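Local coordinates for protein haloacid dehalogenase-like hydrolase (PDB 2RBK) that probably acts as a magnesium-dependent phosphatase of the haloacid dehalogenase (HAD) superfamily, with a catalytic scaffold that moulds the trigonal-bipyramidal state of phosphoryl transfer, at residues 28-32 and 255-261. Numbering follows the deposited sequence. Where two conformers were deposited one is given.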
ATOM      1  N   ALA A  28      -1.535  20.526   4.979  1.00  9.32           N
ATOM      2  CA  ALA A  28      -2.008  20.463   3.615  1.00  9.31           C
ATOM      3  C   ALA A  28      -3.292  19.667   3.507  1.00  8.77           C
ATOM      4  O   ALA A  28      -4.205  20.050   2.769  1.00  9.26           O
ATOM      5  CB  ALA A  28      -0.895  19.863   2.721  1.00  9.97           C
ATOM      6  N   LEU A  29      -3.375  18.539   4.199  1.00  8.66           N
ATOM      7  CA  LEU A  29      -4.582  17.703   4.133  0.69  8.80           C
ATOM      8  C   LEU A  29      -5.731  18.408   4.830  1.00  9.08           C
ATOM      9  O   LEU A  29      -6.889  18.293   4.365  1.00  9.26           O
ATOM     10  CB  LEU A  29      -4.294  16.278   4.610  0.69  9.15           C
ATOM     11  CG  LEU A  29      -3.798  15.324   3.553  0.69  9.86           C
ATOM     12  CD1 LEU A  29      -2.512  15.761   2.898  0.69  9.87           C
ATOM     13  CD2 LEU A  29      -3.444  13.959   4.193  0.69 14.54           C
ATOM     14  N   GLU A  30      -5.494  19.123   5.915  1.00  9.50           N
ATOM     15  CA  GLU A  30      -6.566  19.936   6.535  1.00  9.75           C
ATOM     16  C   GLU A  30      -7.108  20.933   5.522  1.00  9.52           C
ATOM     17  O   GLU A  30      -8.334  21.092   5.369  1.00 10.24           O
ATOM     18  CB  GLU A  30      -6.013  20.666   7.762  1.00 10.70           C
ATOM     19  CG  GLU A  30      -5.928  19.836   9.023  1.00 11.67           C
ATOM     20  CD  GLU A  30      -7.222  19.697   9.784  1.00 14.22           C
ATOM     21  OE1 GLU A  30      -8.284  20.311   9.466  1.00 20.39           O
ATOM     22  OE2 GLU A  30      -7.273  18.873  10.733  1.00 15.57           O
ATOM     23  N   ALA A  31      -6.184  21.622   4.824  1.00  9.63           N
ATOM     24  CA  ALA A  31      -6.632  22.637   3.883  1.00 10.12           C
ATOM     25  C   ALA A  31      -7.408  22.003   2.715  1.00  9.30           C
ATOM     26  O   ALA A  31      -8.423  22.524   2.275  1.00 10.39           O
ATOM     27  CB  ALA A  31      -5.425  23.405   3.346  1.00 10.37           C
ATOM     28  N   ALA A  32      -6.933  20.846   2.222  1.00  9.01           N
ATOM     29  CA  ALA A  32      -7.603  20.178   1.102  1.00  8.81           C
ATOM     30  C   ALA A  32      -8.982  19.688   1.527  1.00  8.34           C
ATOM     31  O   ALA A  32      -9.959  19.775   0.764  1.00  9.00           O
ATOM     32  CB  ALA A  32      -6.755  19.061   0.587  1.00  9.67           C
ATOM     33  N   MET A 255       0.882  19.799  -3.582  1.00  8.42           N
ATOM     34  CA  MET A 255      -0.515  20.274  -3.519  1.00  8.42           C
ATOM     35  C   MET A 255      -0.631  21.747  -3.862  1.00  8.73           C
ATOM     36  O   MET A 255      -1.572  22.181  -4.540  1.00 10.22           O
ATOM     37  CB  MET A 255      -1.127  19.861  -2.206  1.00  8.82           C
ATOM     38  CG  MET A 255      -1.266  18.351  -2.088  1.00  8.90           C
ATOM     39  SD  MET A 255      -1.757  17.750  -0.457  1.00  9.27           S
ATOM     40  CE  MET A 255      -3.375  18.491  -0.285  1.00 10.60           C
ATOM     41  N   LYS A 256       0.310  22.527  -3.361  1.00  8.85           N
ATOM     42  CA  LYS A 256       0.346  23.962  -3.691  1.00 10.02           C
ATOM     43  C   LYS A 256       0.609  24.165  -5.196  1.00  9.78           C
ATOM     44  O   LYS A 256      -0.010  25.011  -5.828  1.00 11.43           O
ATOM     45  CB  LYS A 256       1.370  24.705  -2.844  1.00 11.45           C
ATOM     46  CG  LYS A 256       0.956  24.841  -1.403  1.00 14.08           C
ATOM     47  CD  LYS A 256       2.064  25.398  -0.515  1.00 18.95           C
ATOM     48  CE  LYS A 256       1.595  25.671   0.925  1.00 24.56           C
ATOM     49  NZ  LYS A 256       2.686  26.393   1.741  1.00 32.28           N
ATOM     50  N   HIS A 257       1.550  23.421  -5.742  1.00  9.87           N
ATOM     51  CA  HIS A 257       1.889  23.552  -7.154  1.00 10.13           C
ATOM     52  C   HIS A 257       0.707  23.378  -8.073  1.00  9.88           C
ATOM     53  O   HIS A 257       0.556  24.082  -9.075  1.00 11.17           O
ATOM     54  CB  HIS A 257       2.978  22.513  -7.496  1.00 10.84           C
ATOM     55  CG  HIS A 257       3.156  22.355  -8.986  1.00 10.89           C
ATOM     56  ND1 HIS A 257       3.754  23.337  -9.758  1.00 13.26           N
ATOM     57  CD2 HIS A 257       2.726  21.397  -9.833  1.00 14.01           C
ATOM     58  CE1 HIS A 257       3.717  22.918 -11.041  1.00 13.94           C
ATOM     59  NE2 HIS A 257       3.093  21.777 -11.091  1.00 15.02           N
ATOM     60  N   PHE A 258      -0.162  22.404  -7.750  1.00  9.78           N
ATOM     61  CA  PHE A 258      -1.329  22.143  -8.569  1.00 10.20           C
ATOM     62  C   PHE A 258      -2.527  23.031  -8.234  1.00 10.71           C
ATOM     63  O   PHE A 258      -3.540  23.005  -8.914  1.00 13.91           O
ATOM     64  CB  PHE A 258      -1.699  20.654  -8.517  1.00 11.14           C
ATOM     65  CG  PHE A 258      -0.721  19.785  -9.235  1.00 10.39           C
ATOM     66  CD1 PHE A 258       0.167  18.933  -8.545  1.00 11.56           C
ATOM     67  CD2 PHE A 258      -0.655  19.815 -10.605  1.00 11.31           C
ATOM     68  CE1 PHE A 258       1.073  18.181  -9.247  1.00 12.78           C
ATOM     69  CE2 PHE A 258       0.219  19.024 -11.297  1.00 12.37           C
ATOM     70  CZ  PHE A 258       1.092  18.220 -10.623  1.00 13.11           C
ATOM     71  N   GLY A 259      -2.457  23.804  -7.176  1.00 10.50           N
ATOM     72  CA  GLY A 259      -3.563  24.614  -6.730  1.00 12.33           C
ATOM     73  C   GLY A 259      -4.628  23.831  -5.995  1.00 11.53           C
ATOM     74  O   GLY A 259      -5.784  24.307  -5.876  1.00 13.48           O
ATOM     75  N   ILE A 260      -4.310  22.654  -5.529  1.00 11.21           N
ATOM     76  CA  ILE A 260      -5.230  21.879  -4.690  1.00 11.27           C
ATOM     77  C   ILE A 260      -5.552  22.687  -3.439  1.00 11.45           C
ATOM     78  O   ILE A 260      -6.682  22.710  -2.944  1.00 13.63           O
ATOM     79  CB  ILE A 260      -4.635  20.490  -4.333  1.00 10.80           C
ATOM     80  CG1 ILE A 260      -4.246  19.627  -5.548  1.00 14.41           C
ATOM     81  CG2 ILE A 260      -5.545  19.736  -3.388  1.00 12.79           C
ATOM     82  CD1 ILE A 260      -5.396  19.312  -6.443  1.00 17.49           C
ATOM     83  N   ILE A 261      -4.505  23.342  -2.932  1.00 11.92           N
ATOM     84  CA  ILE A 261      -4.541  24.239  -1.796  1.00 13.20           C
ATOM     85  C   ILE A 261      -3.733  25.462  -2.166  1.00 15.12           C
ATOM     86  O   ILE A 261      -3.120  25.526  -3.260  1.00 16.40           O
ATOM     87  CB  ILE A 261      -3.959  23.567  -0.519  1.00 13.54           C
ATOM     88  CG1 ILE A 261      -2.508  23.251  -0.655  1.00 13.47           C
ATOM     89  CG2 ILE A 261      -4.722  22.294  -0.144  1.00 14.78           C
ATOM     90  CD1 ILE A 261      -1.799  22.657   0.522  1.00 15.84           C
ATOM     91  OXT ILE A 261      -3.764  26.443  -1.353  1.00 18.20           O
TER
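In the Rossmann-like core of this HAD-type hydrolase, helix 23-34, which joins parallel strands 4-7 and 38-42, packs beside the C-terminal helix 250-258 and the tail that ends the chain. The side chains that meet are all apolar, in van der Waals contact with one another and with the backbone of helix 23-34; the segments bury 238 Å² between them. Ala28 and Ala32, one helical turn apart, suit this face because their single methyl groups leave room for the longer side chains opposite. Met255, flexible and unbranched, reaches across: its CE lies 3.5 Å from Ala32 CB and 3.5 Å from Ala28 O, and its SD sits 3.9 Å from Ala28 CB and 4.0 Å from Leu29 CD1. Met255 and Leu29 also touch Phe7 of strand 4-7, so helix-helix packing merges with helix-sheet packing. The C-terminal helix stops in a Schellman motif at Gly259, whose phi of 78° is easily adopted without a side chain; Gly259 N donates a hydrogen bond to Lys256 O (3.0 Å), and Ile260 N a weak one to Met255 O (2.9 Å). This turn brings the last two residues back to the interface. Ile260 grazes Ala32 and packs on Leu37 and Met207, whereas the branched side chain of Ile261 spans a full turn of the neighbouring helix: CD1 lies 3.7 Å from Ala28 CB, while CG2 lies 3.7 Å from Ala31 CB and 3.5 Å from Ala32 N.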